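Local coordinates for 2',5'-phosphodiesterase 12 (Homo sapiens, PDB 4Z0V), which belongs to the DNase I-like endonuclease/exonuclease/phosphatase family and joins a domain of that fold to a smaller, beta-rich N-terminal domain, at residues 45-50 with 55-60; 64-67 with 71-74; 80-83 with 88-91; 165-170 with 193-198; 186-191 with 214-219. One frame throughout, in Å; residues are numbered along the deposited sequence.

Contact 1 of 5, residues 45-50 with 55-60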
# COMPACT_ATOMS: atom_id res chain seq x y z
N LYS A 45 -9.20 30.02 -7.38
CA LYS A 45 -10.50 29.65 -6.84
C LYS A 45 -11.52 30.64 -7.40
O LYS A 45 -11.16 31.76 -7.76
CB LYS A 45 -10.50 29.65 -5.30
CG LYS A 45 -10.30 31.04 -4.69
CD LYS A 45 -9.95 31.05 -3.20
CE LYS A 45 -9.68 32.47 -2.74
NZ LYS A 45 -9.71 32.60 -1.26
N GLU A 46 -12.77 30.21 -7.53
CA GLU A 46 -13.83 31.08 -8.00
C GLU A 46 -13.85 32.32 -7.14
O GLU A 46 -13.68 32.21 -5.93
CB GLU A 46 -15.17 30.36 -7.93
CG GLU A 46 -15.65 29.87 -9.26
CD GLU A 46 -17.01 29.23 -9.13
OE1 GLU A 46 -17.90 29.59 -9.93
OE2 GLU A 46 -17.20 28.42 -8.19
N ALA A 47 -13.96 33.49 -7.77
CA ALA A 47 -13.96 34.77 -7.05
C ALA A 47 -15.11 34.84 -6.04
O ALA A 47 -14.94 35.31 -4.92
CB ALA A 47 -14.05 35.92 -8.04
N LYS A 48 -16.27 34.30 -6.42
CA LYS A 48 -17.45 34.27 -5.54
C LYS A 48 -18.17 32.96 -5.76
O LYS A 48 -18.12 32.47 -6.89
CB LYS A 48 -18.39 35.46 -5.87
CG LYS A 48 -17.93 36.81 -5.33
N PRO A 49 -18.91 32.38 -4.78
CA PRO A 49 -19.69 31.17 -5.09
C PRO A 49 -20.72 31.41 -6.20
O PRO A 49 -21.30 32.49 -6.30
CB PRO A 49 -20.40 30.84 -3.76
CG PRO A 49 -19.64 31.59 -2.72
CD PRO A 49 -19.11 32.81 -3.38
N GLY A 50 -20.85 30.41 -7.06
CA GLY A 50 -21.80 30.39 -8.16
C GLY A 50 -21.53 31.37 -9.28
O GLY A 50 -22.45 31.68 -10.04
N SER A 55 -15.16 34.61 -13.20
CA SER A 55 -14.05 35.35 -12.56
C SER A 55 -13.28 34.41 -11.61
O SER A 55 -13.90 33.63 -10.89
CB SER A 55 -14.60 36.54 -11.80
OG SER A 55 -13.57 37.37 -11.29
N TRP A 56 -11.94 34.49 -11.62
CA TRP A 56 -11.05 33.61 -10.83
C TRP A 56 -10.10 34.43 -9.98
O TRP A 56 -9.59 35.45 -10.42
CB TRP A 56 -10.24 32.69 -11.77
CG TRP A 56 -11.08 31.71 -12.53
CD1 TRP A 56 -11.55 31.85 -13.81
CD2 TRP A 56 -11.62 30.48 -12.03
NE1 TRP A 56 -12.31 30.75 -14.15
CE2 TRP A 56 -12.39 29.91 -13.06
CE3 TRP A 56 -11.50 29.78 -10.82
CZ2 TRP A 56 -13.06 28.69 -12.91
CZ3 TRP A 56 -12.18 28.59 -10.66
CH2 TRP A 56 -12.94 28.05 -11.70
N THR A 57 -9.88 33.98 -8.75
CA THR A 57 -9.00 34.66 -7.80
C THR A 57 -7.77 33.81 -7.62
O THR A 57 -7.88 32.63 -7.29
CB THR A 57 -9.71 34.91 -6.46
OG1 THR A 57 -10.83 35.75 -6.71
CG2 THR A 57 -8.80 35.57 -5.44
N GLU A 58 -6.61 34.40 -7.88
CA GLU A 58 -5.36 33.68 -7.74
C GLU A 58 -5.11 33.32 -6.29
O GLU A 58 -5.31 34.15 -5.40
CB GLU A 58 -4.24 34.58 -8.26
CG GLU A 58 -2.93 33.90 -8.49
CD GLU A 58 -1.83 34.93 -8.64
OE1 GLU A 58 -1.40 35.16 -9.79
OE2 GLU A 58 -1.43 35.55 -7.63
N THR A 59 -4.69 32.08 -6.03
CA THR A 59 -4.32 31.72 -4.67
C THR A 59 -2.82 31.93 -4.58
O THR A 59 -2.16 32.07 -5.62
CB THR A 59 -4.71 30.26 -4.32
OG1 THR A 59 -3.75 29.42 -4.96
CG2 THR A 59 -6.13 29.89 -4.74
N ASP A 60 -2.25 31.85 -3.37
CA ASP A 60 -0.79 31.96 -3.28
C ASP A 60 -0.12 30.58 -3.49
O ASP A 60 1.08 30.45 -3.25
CB ASP A 60 -0.34 32.60 -1.93
CG ASP A 60 -0.86 31.98 -0.65
OD1 ASP A 60 -1.16 30.76 -0.64
OD2 ASP A 60 -0.93 32.71 0.37
O HOH W 1 -12.06 36.11 -4.25
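K45 and T57 form the hydrogen-bonded pair of this hairpin, one step back from its turn, an example of an antiparallel ladder near its end. N of K45 gives a bond of 2.9 Å to O of T57, and N of T57 returns one of 2.7 Å to O of K45. CG of K45 sits between its own N and carbonyl carbon (chi1 67°), which carries the extended chain past the methyls of T57 and T59. E46 faces W56 in the next, non-hydrogen-bonded pair. Their side chains diverge, yet CG of E46 lies over one face of the indole, 4.0 Å from CZ3 of W56, while its carboxylate turns away to the backbone N of R76 and of G53. At A47 the strand gives out. Its N reaches O of S55 at 3.1 Å, the cross-strand bond nearest the turn, its CB touches both OG of S55 and OG1 of T57 (3.5 Å from the latter), and a water bridges O of A47 to OG1 of T57. Strand 56-58 is an outer strand of the four-stranded sheet, with 40-46 between it and 77-82, from which K78 makes a cation-pi contact with W56.

Contact 2 of 5, residues 64-67 with 71-74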
# COMPACT_ATOMS: atom_id res chain seq x y z
N ARG A 64 2.10 21.90 -7.28
CA ARG A 64 1.26 20.96 -8.02
C ARG A 64 -0.02 20.62 -7.23
O ARG A 64 -1.10 20.53 -7.80
CB ARG A 64 2.10 19.71 -8.28
CG ARG A 64 1.32 18.54 -8.84
CD ARG A 64 2.27 17.39 -9.12
NE ARG A 64 1.50 16.26 -9.61
CZ ARG A 64 2.00 15.24 -10.29
NH1 ARG A 64 3.30 15.21 -10.57
NH2 ARG A 64 1.22 14.25 -10.69
N VAL A 65 0.13 20.47 -5.90
CA VAL A 65 -0.95 20.06 -4.99
C VAL A 65 -1.55 21.28 -4.32
O VAL A 65 -0.83 22.20 -3.92
CB VAL A 65 -0.40 19.05 -3.94
CG1 VAL A 65 -1.46 18.62 -2.91
CG2 VAL A 65 0.15 17.82 -4.65
N TYR A 66 -2.86 21.27 -4.18
CA TYR A 66 -3.57 22.34 -3.47
C TYR A 66 -4.45 21.71 -2.42
O TYR A 66 -5.22 20.82 -2.76
CB TYR A 66 -4.43 23.15 -4.47
CG TYR A 66 -5.22 24.27 -3.83
CD1 TYR A 66 -4.61 25.48 -3.51
CD2 TYR A 66 -6.56 24.10 -3.51
CE1 TYR A 66 -5.32 26.49 -2.86
CE2 TYR A 66 -7.30 25.13 -2.92
CZ TYR A 66 -6.66 26.31 -2.57
OH TYR A 66 -7.37 27.34 -1.99
N THR A 67 -4.40 22.20 -1.17
CA THR A 67 -5.29 21.70 -0.10
C THR A 67 -6.30 22.81 0.18
O THR A 67 -5.94 23.86 0.73
CB THR A 67 -4.50 21.28 1.16
OG1 THR A 67 -3.52 20.33 0.78
CG2 THR A 67 -5.40 20.61 2.20
N ALA A 71 -12.77 27.98 3.96
CA ALA A 71 -13.24 29.18 3.27
C ALA A 71 -13.52 28.91 1.78
O ALA A 71 -14.21 29.70 1.14
CB ALA A 71 -12.20 30.29 3.40
N ASP A 72 -12.95 27.83 1.23
CA ASP A 72 -13.13 27.49 -0.19
C ASP A 72 -14.39 26.66 -0.42
O ASP A 72 -14.69 26.39 -1.57
CB ASP A 72 -11.92 26.69 -0.72
CG ASP A 72 -10.58 27.41 -0.67
OD1 ASP A 72 -10.57 28.66 -0.76
OD2 ASP A 72 -9.55 26.72 -0.62
N ILE A 73 -15.07 26.18 0.64
CA ILE A 73 -16.28 25.35 0.46
C ILE A 73 -17.29 26.14 -0.38
O ILE A 73 -17.49 27.31 -0.12
CB ILE A 73 -16.88 24.89 1.82
CG1 ILE A 73 -15.96 23.84 2.49
CG2 ILE A 73 -18.31 24.32 1.64
CD1 ILE A 73 -16.24 23.59 4.00
N GLY A 74 -17.85 25.50 -1.41
CA GLY A 74 -18.80 26.16 -2.30
C GLY A 74 -18.17 26.80 -3.53
O GLY A 74 -18.89 27.34 -4.37
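D72 comes to the edge of the Y66 ring, the carboxylate and ring planes 30° apart. At that edge, close to the plane of the phenol, stands OD2 of D72, 3.6 Å from CE2 and 3.5 Å from CZ of Y66. The ring of W43 also meets that of Y66, and T59 and V61 touch Y66 too. One bond carries the contact: OH of Y66 donates to OD2 of D72 over 2.6 Å. The angle at OH between CZ and OD2 is about 118°, as expected of a phenolic proton held near the ring plane, and the oxygen is met on its syn side, 30° out of the carboxylate plane. The grip is one-sided, for OD1 of D72 stays 3.7 Å from OH of Y66.

Both residues lie in the long connection between strands 56-58 and 77-82 of the N-terminal domain, which is assigned to the E-set clan of immunoglobulin-like beta folds. D72 ends a short 3-10 segment, and the bond links that turn to the segment 64-67 without any strand pairing. With CG beside its own backbone N, D72 can also take the N-H of S69 on OD2, so that two donors hold this buried oxygen and would tend to stabilise the charged carboxylate. OD1 packs against the aliphatic chain of K45. Y66 extends in the opposite direction to D72, its CG anti to the backbone N, and its backbone is hydrogen-bonded to V25.

Contact 3 of 5, residues 80-83 with 88-91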
# COMPACT_ATOMS: atom_id res chain seq x y z
N HIS A 80 -3.72 26.16 -13.44
CA HIS A 80 -2.94 26.54 -14.60
C HIS A 80 -1.65 25.78 -14.52
O HIS A 80 -0.97 25.85 -13.49
CB HIS A 80 -2.61 28.06 -14.63
CG HIS A 80 -1.58 28.42 -15.67
ND1 HIS A 80 -0.22 28.16 -15.48
CD2 HIS A 80 -1.76 28.94 -16.91
CE1 HIS A 80 0.38 28.55 -16.60
NE2 HIS A 80 -0.50 29.05 -17.47
N CYS A 81 -1.22 25.17 -15.62
CA CYS A 81 0.09 24.55 -15.60
C CYS A 81 0.79 24.71 -16.94
O CYS A 81 0.17 24.55 -17.99
CB CYS A 81 0.03 23.09 -15.16
SG CYS A 81 -1.34 22.17 -15.86
N THR A 82 2.05 25.08 -16.87
CA THR A 82 2.94 25.27 -18.03
C THR A 82 4.00 24.19 -17.98
O THR A 82 4.80 24.20 -17.04
CB THR A 82 3.54 26.68 -18.06
OG1 THR A 82 2.49 27.63 -18.16
CG2 THR A 82 4.46 26.89 -19.27
N PRO A 83 4.02 23.26 -18.96
CA PRO A 83 5.03 22.19 -18.94
C PRO A 83 6.40 22.75 -19.31
O PRO A 83 6.47 23.59 -20.21
CB PRO A 83 4.52 21.21 -20.00
CG PRO A 83 3.74 22.04 -20.96
CD PRO A 83 3.14 23.17 -20.15
N ARG A 88 13.15 25.03 -21.79
CA ARG A 88 12.03 25.75 -22.43
C ARG A 88 10.69 25.28 -21.89
O ARG A 88 10.59 24.20 -21.29
CB ARG A 88 12.07 25.51 -23.96
CG ARG A 88 11.99 24.02 -24.34
CD ARG A 88 12.03 23.79 -25.83
NE ARG A 88 12.10 22.36 -26.13
CZ ARG A 88 11.67 21.80 -27.26
NH1 ARG A 88 11.12 22.55 -28.21
NH2 ARG A 88 11.78 20.49 -27.45
N PHE A 89 9.64 26.07 -22.17
CA PHE A 89 8.27 25.70 -21.86
C PHE A 89 7.52 25.27 -23.09
O PHE A 89 7.82 25.69 -24.22
CB PHE A 89 7.53 26.90 -21.24
CG PHE A 89 8.09 27.32 -19.91
CD1 PHE A 89 8.03 26.48 -18.81
CD2 PHE A 89 8.66 28.58 -19.75
CE1 PHE A 89 8.54 26.88 -17.58
CE2 PHE A 89 9.17 28.98 -18.52
CZ PHE A 89 9.09 28.13 -17.44
N GLY A 90 6.51 24.43 -22.87
CA GLY A 90 5.58 24.03 -23.90
C GLY A 90 4.34 24.90 -23.79
O GLY A 90 4.35 25.90 -23.07
N HIS A 91 3.25 24.49 -24.43
CA HIS A 91 2.01 25.26 -24.41
C HIS A 91 1.29 25.08 -23.06
O HIS A 91 1.22 23.96 -22.53
CB HIS A 91 1.12 24.88 -25.60
CG HIS A 91 1.63 25.43 -26.90
ND1 HIS A 91 2.36 24.65 -27.79
CD2 HIS A 91 1.54 26.68 -27.40
CE1 HIS A 91 2.65 25.44 -28.81
NE2 HIS A 91 2.18 26.67 -28.62
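P83 and G90 hold the tight part of this contact, and R88 and the ring of H91 its loose side, as strand 77-82 runs out into a turn here. N of G90 donates to O of P83 at 2.8 Å, the bond straight at the hydrogen (168°). The same oxygen receives a CA-H...O contact from F89, its CA 3.2 Å from O of P83, and lies in the plane of the F89 ring at its edge, 3.6 Å from CD1. Beyond this the proline ring lies against the backbone of the other segment: CD of P83 is 3.2 Å from O of H91, and CG of P83 is 4.0 Å from CA of G90. The glycine brings no side chain between them.

Beside this tight part the packing becomes apolar and less directed. CG2 of T82, anti to its backbone N, reaches CD1 and CB of F89, each 3.6 Å away, and the two side chains cross at about a right angle. OG1 of T82 points its polar end elsewhere, to OG of S92. Toward solvent the contact thins: F89 is largely exposed and has a glycerol, probably from the crystallisation liquor, about 4 Å from its side chain. The CB of H91 points away, and its side chain stays clear of the other segment. R88 hardly takes part, although its N is bound by D85.

The turn follows strand 77-82, which lies between 40-46 and 93-96 in the sheet. L40 touches both T82 and F89, while P83 rests on F10 of strand 9-14.

Contact 4 of 5, residues 165-170 with 193-198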
# COMPACT_ATOMS: atom_id res chain seq x y z
N LEU A 165 -9.53 10.12 1.18
CA LEU A 165 -8.99 9.83 2.50
C LEU A 165 -7.67 9.11 2.41
O LEU A 165 -6.75 9.45 3.14
CB LEU A 165 -9.99 8.99 3.31
CG LEU A 165 -11.01 9.77 4.14
CD1 LEU A 165 -11.90 10.64 3.26
CD2 LEU A 165 -11.88 8.80 4.93
N ILE A 166 -7.55 8.14 1.48
CA ILE A 166 -6.31 7.34 1.31
C ILE A 166 -5.19 8.25 0.82
O ILE A 166 -4.06 8.14 1.28
CB ILE A 166 -6.56 6.14 0.36
CG1 ILE A 166 -7.40 5.03 1.07
CG2 ILE A 166 -5.23 5.53 -0.17
CD1 ILE A 166 -8.18 4.07 0.08
N GLN A 167 -5.50 9.18 -0.06
CA GLN A 167 -4.49 10.13 -0.53
C GLN A 167 -4.01 11.00 0.62
O GLN A 167 -2.80 11.14 0.80
CB GLN A 167 -5.06 11.01 -1.66
CG GLN A 167 -5.17 10.26 -3.01
CD GLN A 167 -5.73 11.20 -4.07
OE1 GLN A 167 -6.48 12.13 -3.78
NE2 GLN A 167 -5.37 11.01 -5.33
N LYS A 168 -4.94 11.52 1.43
CA LYS A 168 -4.56 12.35 2.57
C LYS A 168 -3.74 11.52 3.58
O LYS A 168 -2.71 11.96 4.07
CB LYS A 168 -5.80 12.96 3.24
CG LYS A 168 -5.38 13.92 4.38
CD LYS A 168 -6.53 14.66 5.02
CE LYS A 168 -6.01 15.61 6.10
NZ LYS A 168 -7.16 16.39 6.66
N GLU A 169 -4.21 10.32 3.85
CA GLU A 169 -3.56 9.41 4.79
C GLU A 169 -2.12 9.10 4.38
O GLU A 169 -1.20 9.30 5.16
CB GLU A 169 -4.35 8.11 4.93
CG GLU A 169 -3.67 7.19 5.93
CD GLU A 169 -4.47 5.97 6.29
OE1 GLU A 169 -3.97 5.18 7.13
OE2 GLU A 169 -5.57 5.78 5.73
N LEU A 170 -1.94 8.55 3.18
CA LEU A 170 -0.63 8.16 2.73
C LEU A 170 0.30 9.31 2.54
O LEU A 170 1.43 9.22 3.01
CB LEU A 170 -0.73 7.34 1.42
CG LEU A 170 -1.38 5.97 1.61
CD1 LEU A 170 -1.44 5.22 0.26
CD2 LEU A 170 -0.55 5.11 2.62
N VAL A 193 -0.72 7.04 -8.03
CA VAL A 193 0.41 7.59 -8.76
C VAL A 193 0.36 9.15 -8.75
O VAL A 193 1.35 9.72 -8.32
CB VAL A 193 0.57 6.99 -10.18
CG1 VAL A 193 1.44 7.87 -11.07
CG2 VAL A 193 1.17 5.59 -10.09
N PRO A 194 -0.75 9.84 -9.06
CA PRO A 194 -0.71 11.32 -9.01
C PRO A 194 -0.45 11.88 -7.61
O PRO A 194 0.32 12.84 -7.48
CB PRO A 194 -2.11 11.72 -9.50
CG PRO A 194 -2.55 10.55 -10.37
CD PRO A 194 -2.04 9.37 -9.60
N ALA A 195 -1.06 11.30 -6.56
CA ALA A 195 -0.84 11.83 -5.22
C ALA A 195 0.59 11.57 -4.76
O ALA A 195 1.28 12.48 -4.27
CB ALA A 195 -1.81 11.18 -4.24
N LEU A 196 1.04 10.34 -4.88
CA LEU A 196 2.34 9.99 -4.32
C LEU A 196 3.48 10.55 -5.15
O LEU A 196 4.50 10.95 -4.57
CB LEU A 196 2.44 8.47 -4.11
CG LEU A 196 1.44 7.90 -3.07
CD1 LEU A 196 1.61 6.40 -2.92
CD2 LEU A 196 1.67 8.52 -1.67
N GLU A 197 3.32 10.67 -6.48
CA GLU A 197 4.43 11.30 -7.20
C GLU A 197 4.58 12.80 -6.83
O GLU A 197 5.70 13.30 -6.75
CB GLU A 197 4.35 11.08 -8.71
CG GLU A 197 3.36 11.87 -9.52
CD GLU A 197 3.45 11.56 -11.01
OE1 GLU A 197 2.78 12.28 -11.79
OE2 GLU A 197 4.21 10.64 -11.41
N ALA A 198 3.45 13.49 -6.52
CA ALA A 198 3.48 14.90 -6.10
C ALA A 198 4.26 15.09 -4.80
O ALA A 198 4.84 16.16 -4.55
CB ALA A 198 2.06 15.40 -5.93
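Q167 lays its aliphatic stem across the methyl of A195, with CG of Q167 3.7 Å from CB of A195. CG lies beside the backbone N (chi1 -76°) and the chain is extended from there, which carries the amide past that methyl: NE2 of Q167 is also 3.7 Å from CB of A195 and goes on to donate to O of S191, one turn earlier in the other helix. A long polar side chain can thus line an apolar contact and still spend its N-H. The small alanine lets the helices come close, the CA atoms of Q167 and A195 being 6.2 Å apart. A turn further along, L170 points toward the second helix and its CB meets CD2 of L196 at 4.1 Å. Both leucines also rest on I178, and L170 touches L192 and L180 as well, so the pair fills the angle between the two helices and the sheet beneath. Helices 159-172 and 185-198 lie against the same side of strand 177-184, one leading into it and the other following it. The first belongs to the beta-alpha-beta crossover from strand 125-132 to its parallel neighbour 177-184, and the layer of helices on a mixed sheet is characteristic of the DNase I-like alpha/beta sandwich.

Contact 5 of 5, residues 186-191 with 214-219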
# COMPACT_ATOMS: atom_id res chain seq x y z
N ALA A 186 -7.26 1.09 -11.83
CA ALA A 186 -7.52 2.54 -11.96
C ALA A 186 -7.11 3.31 -10.71
O ALA A 186 -6.74 4.47 -10.83
CB ALA A 186 -9.00 2.80 -12.26
N VAL A 187 -7.12 2.65 -9.54
CA VAL A 187 -6.69 3.34 -8.30
C VAL A 187 -5.19 3.62 -8.40
O VAL A 187 -4.75 4.73 -8.07
CB VAL A 187 -7.07 2.51 -7.05
CG1 VAL A 187 -6.36 3.04 -5.79
CG2 VAL A 187 -8.59 2.53 -6.88
N PHE A 188 -4.40 2.64 -8.88
CA PHE A 188 -2.96 2.84 -9.06
C PHE A 188 -2.69 4.01 -9.99
O PHE A 188 -1.97 4.92 -9.62
CB PHE A 188 -2.28 1.57 -9.60
CG PHE A 188 -0.78 1.73 -9.75
CD1 PHE A 188 0.05 1.71 -8.64
CD2 PHE A 188 -0.22 1.95 -11.00
CE1 PHE A 188 1.43 1.91 -8.78
CE2 PHE A 188 1.16 2.16 -11.13
CZ PHE A 188 1.97 2.13 -10.03
N SER A 189 -3.28 4.00 -11.20
CA SER A 189 -2.94 5.01 -12.19
C SER A 189 -3.58 6.38 -11.96
O SER A 189 -2.94 7.39 -12.30
CB SER A 189 -3.29 4.51 -13.59
OG SER A 189 -4.67 4.19 -13.65
N ASP A 190 -4.81 6.45 -11.40
CA ASP A 190 -5.55 7.73 -11.28
C ASP A 190 -5.57 8.34 -9.89
O ASP A 190 -5.88 9.53 -9.79
CB ASP A 190 -7.02 7.56 -11.73
CG ASP A 190 -7.20 6.86 -13.07
OD1 ASP A 190 -6.23 6.78 -13.84
OD2 ASP A 190 -8.31 6.36 -13.31
N SER A 191 -5.26 7.57 -8.84
CA SER A 191 -5.28 8.14 -7.50
C SER A 191 -3.91 8.07 -6.82
O SER A 191 -3.40 9.10 -6.36
CB SER A 191 -6.31 7.41 -6.64
OG SER A 191 -6.24 7.85 -5.29
N ALA A 214 0.98 -2.88 -4.87
CA ALA A 214 1.82 -1.76 -5.30
C ALA A 214 2.91 -1.48 -4.27
O ALA A 214 2.68 -1.64 -3.06
CB ALA A 214 0.99 -0.50 -5.53
N THR A 215 4.08 -1.03 -4.75
CA THR A 215 5.18 -0.59 -3.86
C THR A 215 5.60 0.77 -4.35
O THR A 215 5.87 0.93 -5.54
CB THR A 215 6.35 -1.62 -3.82
OG1 THR A 215 5.89 -2.86 -3.28
CG2 THR A 215 7.54 -1.14 -2.96
N PHE A 216 5.64 1.74 -3.46
CA PHE A 216 6.08 3.12 -3.75
C PHE A 216 7.34 3.40 -2.96
O PHE A 216 7.47 2.91 -1.85
CB PHE A 216 5.00 4.14 -3.42
CG PHE A 216 3.87 4.16 -4.42
CD1 PHE A 216 2.78 3.29 -4.28
CD2 PHE A 216 3.87 5.09 -5.47
CE1 PHE A 216 1.73 3.32 -5.21
CE2 PHE A 216 2.82 5.10 -6.40
CZ PHE A 216 1.77 4.21 -6.27
N TYR A 217 8.27 4.16 -3.53
CA TYR A 217 9.51 4.45 -2.83
C TYR A 217 9.86 5.91 -3.03
O TYR A 217 9.62 6.44 -4.11
CB TYR A 217 10.66 3.52 -3.29
CG TYR A 217 10.82 3.47 -4.80
CD1 TYR A 217 10.06 2.59 -5.57
CD2 TYR A 217 11.68 4.34 -5.46
CE1 TYR A 217 10.12 2.62 -6.97
CE2 TYR A 217 11.77 4.36 -6.85
CZ TYR A 217 10.98 3.50 -7.60
OH TYR A 217 11.09 3.50 -8.97
N ARG A 218 10.42 6.55 -1.99
CA ARG A 218 10.78 7.97 -2.06
C ARG A 218 12.03 8.16 -2.89
O ARG A 218 13.09 7.65 -2.52
CB ARG A 218 10.95 8.53 -0.66
CG ARG A 218 11.33 10.01 -0.66
CD ARG A 218 11.30 10.59 0.76
NE ARG A 218 9.96 10.50 1.32
CZ ARG A 218 8.96 11.33 1.02
NH1 ARG A 218 9.17 12.37 0.21
NH2 ARG A 218 7.75 11.14 1.52
N LYS A 219 11.91 8.92 -3.98
CA LYS A 219 13.02 9.10 -4.95
C LYS A 219 14.22 9.83 -4.35
O LYS A 219 15.35 9.55 -4.74
CB LYS A 219 12.54 9.83 -6.22
CG LYS A 219 11.53 9.03 -7.09
CD LYS A 219 12.16 7.75 -7.72
CE LYS A 219 13.10 7.96 -8.90
NZ LYS A 219 12.46 8.71 -10.02
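F188, F216 and A214 make up this contact, which illustrates how a helix settles on a sheet through a few apolar side chains. F188 gives the largest share. Its CG is anti to the backbone N (chi1 -178°), and the ring extends from the helix to the strand, where CE1 of F188 comes to 3.4 Å from CZ of F216. The rings are neither stacked nor edge-to-face. They cross obliquely, with planes at 38° and centroids 5.5 Å apart, so each offers a corner of CH groups to the other. CE1 of F216 is a little further off, 3.9 Å from CE1 of F188.

F216 holds its own CG beside the backbone N (chi1 -75°) and lies under the helix, where L192 and L196 also touch it. A214, two residues earlier and pointing toward the helix, sets its CB 3.9 Å from CD1 of F188 and so touches the same ring from the strand. Around this trio the hydrophobic layer continues: F205 of the neighbouring strand 201-207 stacks on F188, and V183 touches both F188 and A214. T215, between the two, turns its side chain away from the helix and bonds to Q267.

The contact joins helix 185-198 to strand 211-218, which is hydrogen-bonded to 177-184 within the six-stranded sheet of the DNase I-like fold. Since the touching groups are all hydrocarbon, the contact is non-directional, resting on dispersion and exclusion of water, with no polar group across it to fix the ring orientation.

Overall arrangement
From the N terminus, contact 1 closes the hairpin of strands 40-46 and 56-58. Contact 2 then closes a short loop in the connection that follows, and contact 3 the turn between strands 77-82 and 93-96. These three stand in series within the N-terminal domain, contacts 1 and 3 meeting the same sheet and contacts 1 and 2 touching. Contacts 4 and 5 belong to the DNase I-like fold and cross along the chain, since their segments alternate. They share helix 185-198, which packs against helix 159-172 and strand 211-218, and their centres are about 8 Å apart. Contact 2 links the domains: NH2 of R64 forms a 2.7 Å salt bridge with OE1 of E197, and V65 packs on A198.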